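Local coordinates for angiopoietin-related protein 3 (Homo sapiens, PDB 6EUA) that inhibits lipoprotein lipase and so raises plasma triglycerides, and through its fibrinogen-like domain, the part described here, mediates endothelial cell adhesion, at residues Phe159-Gly164 against Trp169-Glu174; Arg30-Gln35 against Ile90-Asn95. One frame throughout, in Å; residues are numbered along the deposited sequence.

Contact 1: residues Phe159-Gly164 against Trp169-Glu174; sequences FNCPEG and WWWHDE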
loop_
_atom_site.group_PDB
_atom_site.type_symbol
_atom_site.label_atom_id
_atom_site.label_comp_id
_atom_site.label_asym_id
_atom_site.label_seq_id
_atom_site.Cartn_x
_atom_site.Cartn_y
_atom_site.Cartn_z
ATOM N N PHE A 159 19.378 -5.366 35.000
ATOM C CA PHE A 159 20.181 -4.203 34.627
ATOM C C PHE A 159 19.620 -3.553 33.384
ATOM O O PHE A 159 19.494 -4.196 32.342
ATOM C CB PHE A 159 21.644 -4.588 34.386
ATOM C CG PHE A 159 22.514 -3.441 33.908
ATOM C CD1 PHE A 159 22.944 -2.460 34.793
ATOM C CD2 PHE A 159 22.913 -3.354 32.578
ATOM C CE1 PHE A 159 23.748 -1.409 34.358
ATOM C CE2 PHE A 159 23.716 -2.305 32.140
ATOM C CZ PHE A 159 24.133 -1.334 33.030
ATOM N N ASN A 160 19.296 -2.269 33.486
ATOM C CA ASN A 160 18.708 -1.541 32.373
ATOM C C ASN A 160 19.819 -0.972 31.494
ATOM O O ASN A 160 20.693 -0.244 31.978
ATOM C CB ASN A 160 17.779 -0.440 32.888
ATOM C CG ASN A 160 16.490 -1.001 33.494
ATOM O OD1 ASN A 160 16.107 -2.140 33.219
ATOM N ND2 ASN A 160 15.818 -0.198 34.319
ATOM N N CYS A 161 19.790 -1.331 30.196
ATOM C CA CYS A 161 20.783 -0.948 29.193
ATOM C C CYS A 161 20.622 0.519 28.800
ATOM O O CYS A 161 19.520 0.948 28.440
ATOM C CB CYS A 161 20.655 -1.812 27.946
ATOM S SG CYS A 161 21.208 -3.491 28.167
ATOM N N PRO A 162 21.718 1.284 28.803
ATOM C CA PRO A 162 21.641 2.698 28.395
ATOM C C PRO A 162 20.979 2.916 27.044
ATOM O O PRO A 162 20.324 3.948 26.849
ATOM C CB PRO A 162 23.114 3.133 28.373
ATOM C CG PRO A 162 23.816 2.171 29.287
ATOM C CD PRO A 162 23.092 0.868 29.131
ATOM N N GLU A 163 21.124 1.980 26.105
ATOM C CA GLU A 163 20.532 2.142 24.780
ATOM C C GLU A 163 19.074 1.691 24.715
ATOM O O GLU A 163 18.426 1.886 23.680
ATOM C CB GLU A 163 21.361 1.381 23.743
ATOM C CG GLU A 163 22.336 2.261 22.964
ATOM C CD GLU A 163 21.644 3.401 22.226
ATOM O OE1 GLU A 163 22.133 4.550 22.312
ATOM O OE2 GLU A 163 20.611 3.146 21.564
ATOM N N GLY A 164 18.546 1.101 25.784
ATOM C CA GLY A 164 17.149 0.740 25.885
ATOM C C GLY A 164 16.259 1.813 26.465
ATOM O O GLY A 164 15.079 1.543 26.713
ATOM N N TRP A 169 12.816 -3.621 22.951
ATOM C CA TRP A 169 13.923 -4.376 22.371
ATOM C C TRP A 169 14.334 -5.506 23.304
ATOM O O TRP A 169 13.983 -5.524 24.486
ATOM C CB TRP A 169 15.138 -3.476 22.081
ATOM C CG TRP A 169 16.118 -4.068 21.098
ATOM C CD1 TRP A 169 17.460 -4.361 21.308
ATOM C CD2 TRP A 169 15.839 -4.438 19.743
ATOM N NE1 TRP A 169 18.007 -4.891 20.164
ATOM C CE2 TRP A 169 17.037 -4.943 19.189
ATOM C CE3 TRP A 169 14.687 -4.390 18.937
ATOM C CZ2 TRP A 169 17.113 -5.400 17.869
ATOM C CZ3 TRP A 169 14.770 -4.829 17.616
ATOM C CH2 TRP A 169 15.969 -5.333 17.101
ATOM N N TRP A 170 15.102 -6.444 22.750
ATOM C CA TRP A 170 15.616 -7.591 23.491
ATOM C C TRP A 170 17.003 -7.265 24.037
ATOM O O TRP A 170 17.852 -6.746 23.305
ATOM C CB TRP A 170 15.685 -8.823 22.588
ATOM C CG TRP A 170 14.352 -9.424 22.128
ATOM C CD1 TRP A 170 13.572 -10.330 22.812
ATOM C CD2 TRP A 170 13.677 -9.183 20.884
ATOM N NE1 TRP A 170 12.462 -10.661 22.068
ATOM C CE2 TRP A 170 12.503 -9.978 20.880
ATOM C CE3 TRP A 170 13.952 -8.377 19.770
ATOM C CZ2 TRP A 170 11.603 -9.986 19.812
ATOM C CZ3 TRP A 170 13.063 -8.392 18.698
ATOM C CH2 TRP A 170 11.893 -9.186 18.735
ATOM N N TRP A 171 17.236 -7.578 25.313
ATOM C CA TRP A 171 18.453 -7.134 25.981
ATOM C C TRP A 171 19.059 -8.258 26.804
ATOM O O TRP A 171 18.374 -9.187 27.235
ATOM C CB TRP A 171 18.200 -5.924 26.896
ATOM C CG TRP A 171 17.811 -4.674 26.140
ATOM C CD1 TRP A 171 16.576 -4.076 26.111
ATOM C CD2 TRP A 171 18.659 -3.875 25.299
ATOM N NE1 TRP A 171 16.609 -2.958 25.307
ATOM C CE2 TRP A 171 17.871 -2.814 24.795
ATOM C CE3 TRP A 171 20.003 -3.962 24.914
ATOM C CZ2 TRP A 171 18.384 -1.848 23.927
ATOM C CZ3 TRP A 171 20.515 -2.991 24.063
ATOM C CH2 TRP A 171 19.706 -1.949 23.580
ATOM N N HIS A 172 20.368 -8.143 27.007
ATOM C CA HIS A 172 21.123 -8.919 27.977
ATOM C C HIS A 172 22.089 -7.941 28.634
ATOM O O HIS A 172 22.277 -6.822 28.151
ATOM C CB HIS A 172 21.841 -10.087 27.287
ATOM C CG HIS A 172 22.926 -10.721 28.098
ATOM N ND1 HIS A 172 24.129 -11.095 27.541
ATOM C CD2 HIS A 172 22.966 -11.127 29.388
ATOM C CE1 HIS A 172 24.886 -11.653 28.468
ATOM N NE2 HIS A 172 24.208 -11.674 29.600
ATOM N N ASP A 173 22.683 -8.355 29.763
ATOM C CA ASP A 173 23.632 -7.520 30.501
ATOM C C ASP A 173 24.710 -6.908 29.613
ATOM O O ASP A 173 25.241 -5.839 29.935
ATOM C CB ASP A 173 24.310 -8.334 31.610
ATOM C CG ASP A 173 23.384 -9.345 32.255
ATOM O OD1 ASP A 173 23.768 -10.530 32.361
ATOM O OD2 ASP A 173 22.271 -8.957 32.662
ATOM N N GLU A 174 25.073 -7.584 28.514
ATOM C CA GLU A 174 26.074 -7.052 27.594
ATOM C C GLU A 174 25.581 -5.821 26.842
ATOM O O GLU A 174 26.406 -5.032 26.371
ATOM C CB GLU A 174 26.505 -8.126 26.597
ATOM C CG GLU A 174 27.125 -9.353 27.242
ATOM C CD GLU A 174 27.501 -10.425 26.229
ATOM O OE1 GLU A 174 27.376 -10.177 25.008
ATOM O OE2 GLU A 174 27.912 -11.524 26.659
#
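Sulfur and methylene of Cys161 meet the indole of Trp171 in different ways. CB stands over one face, a CH-pi contact with Cys161 CB 4.0 Å from the centroid of the Trp171 six-membered ring and 19° off the normal; tryptophan suits this place by its broad flat face. SG comes in obliquely as a sulfur-aromatic contact, with Cys161 SG 3.5 Å from Trp171 CE3. The opposite face of the indole is taken by CD1 of Trp169. With CG beside its backbone N (chi1 -66°), Trp171 leans out from the strand end toward the loop. The disulfide from Cys161 to Cys175, just beyond 169-174, ties the two segments of this fibrinogen C-terminal domain close together.

Cys161 SG also lies 3.5 Å from His172 O, a close contact. Glu163 and Gly164 add van der Waals contacts: Glu163 CB reaches Trp171 CH2 at 3.7 Å, while Gly164 CA lies 3.5 Å from Trp171 CZ2; glycine fits because a CB would run into the indole nitrogen. Replacing Trp171 by an alanine is likely to open a gap beside Gly164 and leave Cys161 CB and SG without a ring to pack on. Among backbone atoms, Gly164 N bonds to Cys161 O at 2.8 Å.

Contact 2: residues Arg30-Gln35 against Ile90-Asn95; sequences RPSNSQ and IVKQSN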
loop_
_atom_site.group_PDB
_atom_site.type_symbol
_atom_site.label_atom_id
_atom_site.label_comp_id
_atom_site.label_asym_id
_atom_site.label_seq_id
_atom_site.Cartn_x
_atom_site.Cartn_y
_atom_site.Cartn_z
ATOM N N ARG A 30 -3.519 -16.854 9.363
ATOM C CA ARG A 30 -4.111 -17.343 10.607
ATOM C C ARG A 30 -3.261 -18.496 11.099
ATOM O O ARG A 30 -3.475 -19.655 10.721
ATOM C CB ARG A 30 -5.570 -17.766 10.434
ATOM C CG ARG A 30 -6.376 -17.673 11.733
ATOM C CD ARG A 30 -7.529 -18.657 11.774
ATOM N NE ARG A 30 -7.075 -20.026 11.549
ATOM C CZ ARG A 30 -6.767 -20.896 12.511
ATOM N NH1 ARG A 30 -6.863 -20.551 13.792
ATOM N NH2 ARG A 30 -6.362 -22.120 12.188
ATOM N N PRO A 31 -2.253 -18.212 11.920
ATOM C CA PRO A 31 -1.491 -19.295 12.554
ATOM C C PRO A 31 -2.405 -20.127 13.444
ATOM O O PRO A 31 -3.497 -19.700 13.830
ATOM C CB PRO A 31 -0.419 -18.558 13.369
ATOM C CG PRO A 31 -0.342 -17.174 12.764
ATOM C CD PRO A 31 -1.741 -16.876 12.274
ATOM N N SER A 32 -1.948 -21.340 13.756
ATOM C CA SER A 32 -2.693 -22.231 14.644
ATOM C C SER A 32 -3.116 -21.517 15.920
ATOM O O SER A 32 -2.392 -20.663 16.440
ATOM C CB SER A 32 -1.848 -23.450 15.011
ATOM O OG SER A 32 -1.302 -24.065 13.858
ATOM N N ASN A 33 -4.309 -21.863 16.410
ATOM C CA ASN A 33 -4.837 -21.385 17.693
ATOM C C ASN A 33 -4.865 -19.861 17.781
ATOM O O ASN A 33 -4.670 -19.288 18.855
ATOM C CB ASN A 33 -4.047 -21.968 18.866
ATOM C CG ASN A 33 -3.926 -23.473 18.790
ATOM O OD1 ASN A 33 -4.768 -24.145 18.192
ATOM N ND2 ASN A 33 -2.877 -24.016 19.399
ATOM N N SER A 34 -5.132 -19.187 16.667
ATOM C CA SER A 34 -5.017 -17.739 16.620
ATOM C C SER A 34 -6.165 -17.149 15.815
ATOM O O SER A 34 -6.785 -17.819 14.990
ATOM C CB SER A 34 -3.671 -17.301 16.010
ATOM O OG SER A 34 -3.620 -15.893 15.795
ATOM N N GLN A 35 -6.431 -15.874 16.069
ATOM C CA GLN A 35 -7.305 -15.060 15.236
ATOM C C GLN A 35 -6.631 -14.723 13.901
ATOM O O GLN A 35 -5.401 -14.740 13.773
ATOM C CB GLN A 35 -7.655 -13.788 15.994
ATOM C CG GLN A 35 -6.430 -13.286 16.773
ATOM C CD GLN A 35 -6.448 -11.806 17.075
ATOM O OE1 GLN A 35 -7.130 -11.362 17.996
ATOM N NE2 GLN A 35 -5.663 -11.039 16.328
ATOM N N ILE A 90 3.119 -16.938 15.072
ATOM C CA ILE A 90 3.757 -17.513 13.898
ATOM C C ILE A 90 4.821 -18.527 14.314
ATOM O O ILE A 90 4.816 -19.678 13.862
ATOM C CB ILE A 90 4.340 -16.393 13.017
ATOM C CG1 ILE A 90 3.197 -15.488 12.526
ATOM C CG2 ILE A 90 5.170 -16.977 11.877
ATOM C CD1 ILE A 90 3.653 -14.156 11.931
ATOM N N VAL A 91 5.734 -18.122 15.194
ATOM C CA VAL A 91 6.912 -18.944 15.464
ATOM C C VAL A 91 6.584 -20.095 16.418
ATOM O O VAL A 91 6.877 -21.262 16.128
ATOM C CB VAL A 91 8.054 -18.064 16.000
ATOM C CG1 VAL A 91 9.253 -18.930 16.414
ATOM C CG2 VAL A 91 8.469 -17.045 14.937
ATOM N N LYS A 92 5.988 -19.793 17.566
ATOM C CA LYS A 92 5.624 -20.798 18.585
ATOM C C LYS A 92 6.901 -21.517 19.015
ATOM O O LYS A 92 7.846 -20.839 19.447
ATOM C CB LYS A 92 4.509 -21.687 18.067
ATOM C CG LYS A 92 3.132 -21.112 18.345
ATOM C CD LYS A 92 2.022 -21.982 17.773
ATOM C CE LYS A 92 0.744 -21.169 17.649
ATOM N NZ LYS A 92 0.325 -21.047 16.239
ATOM N N GLN A 93 6.975 -22.848 18.932
ATOM C CA GLN A 93 8.127 -23.612 19.403
ATOM C C GLN A 93 9.114 -23.944 18.282
ATOM O O GLN A 93 10.057 -24.710 18.505
ATOM C CB GLN A 93 7.666 -24.916 20.075
ATOM C CG GLN A 93 6.611 -24.754 21.168
ATOM C CD GLN A 93 5.965 -26.087 21.584
ATOM O OE1 GLN A 93 6.505 -27.169 21.327
ATOM N NE2 GLN A 93 4.819 -26.006 22.254
ATOM N N SER A 94 8.911 -23.397 17.090
ATOM C CA SER A 94 9.692 -23.770 15.921
ATOM C C SER A 94 11.000 -22.988 15.852
ATOM O O SER A 94 11.115 -21.863 16.356
ATOM C CB SER A 94 8.877 -23.547 14.639
ATOM O OG SER A 94 7.700 -24.342 14.628
ATOM N N ASN A 95 11.997 -23.605 15.231
ATOM C CA ASN A 95 13.226 -22.895 14.885
ATOM C C ASN A 95 12.948 -22.074 13.619
ATOM O O ASN A 95 12.548 -22.631 12.594
ATOM C CB ASN A 95 14.361 -23.905 14.682
ATOM C CG ASN A 95 15.684 -23.267 14.279
ATOM O OD1 ASN A 95 16.015 -22.154 14.709
ATOM N ND2 ASN A 95 16.457 -23.983 13.485
#
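The Lys92 side chain runs extended through chi2 and chi3 and bends only at chi4, 117°, which carries its ammonium to the backbone of Ser32. There Lys92 NZ donates a hydrogen bond of 2.8 Å to Ser32 O. The nitrogen approaches well to the side of the C=O direction, with a C=O...N angle of 117°, and tilted from the carbonyl plane. A long, flexible chain with a charged end suits this place, since it can span from the end of the helix to a carbonyl in another loop. The same ammonium also bonds to Ser89 O, so one charge joins two backbone oxygens. It rests against carbon as well: Ser32 CB is 3.5 Å from Lys92 NZ, and Pro31 CB 3.9 Å.

Beside this polar link, the ring of Pro31 packs on Ile90, with Pro31 CG 3.9 Å from Ile90 CG1. Ile90, whose backbone is the nearest to Pro31, is buried and also touches Tyr96 and Ile218, so its branched chain joins the loop to the sheet. On the loop side, Arg30 NH1 bonds to Ser34 O at 3.0 Å, bridging from just before the type II turn Pro31-Ser34 to its last residue. Lys92, with positive phi, leaves the helix and enters the type II' turn of Val91-Ser94: the arrangement is the loop of a beta hairpin (strands 25-29 and 37-44) set against the C-terminal end of helix 84-91 in the fibrinogen C-terminal fold.

Contact 1 and contact 2 belong to one fibrinogen C-terminal domain but occupy separate parts of it: their centres are 27 Å apart, their nearest atoms about 9 Å apart, and they do not touch. In sequence they come in series, 90-95 ending well before 159-164 begins. Each centre lies about 16 Å from the centre of the chain. They differ in kind. Contact 1 joins segments only a few residues apart and packs a cysteine on an indole, next to a disulfide, whereas contact 2 brings together segments 55 residues apart, using a lysine and a proline. Gln35, in the segment 30-35 but away from 90-95, packs on Arg19 of a second subunit; no other chain of the assembly touches contact 1.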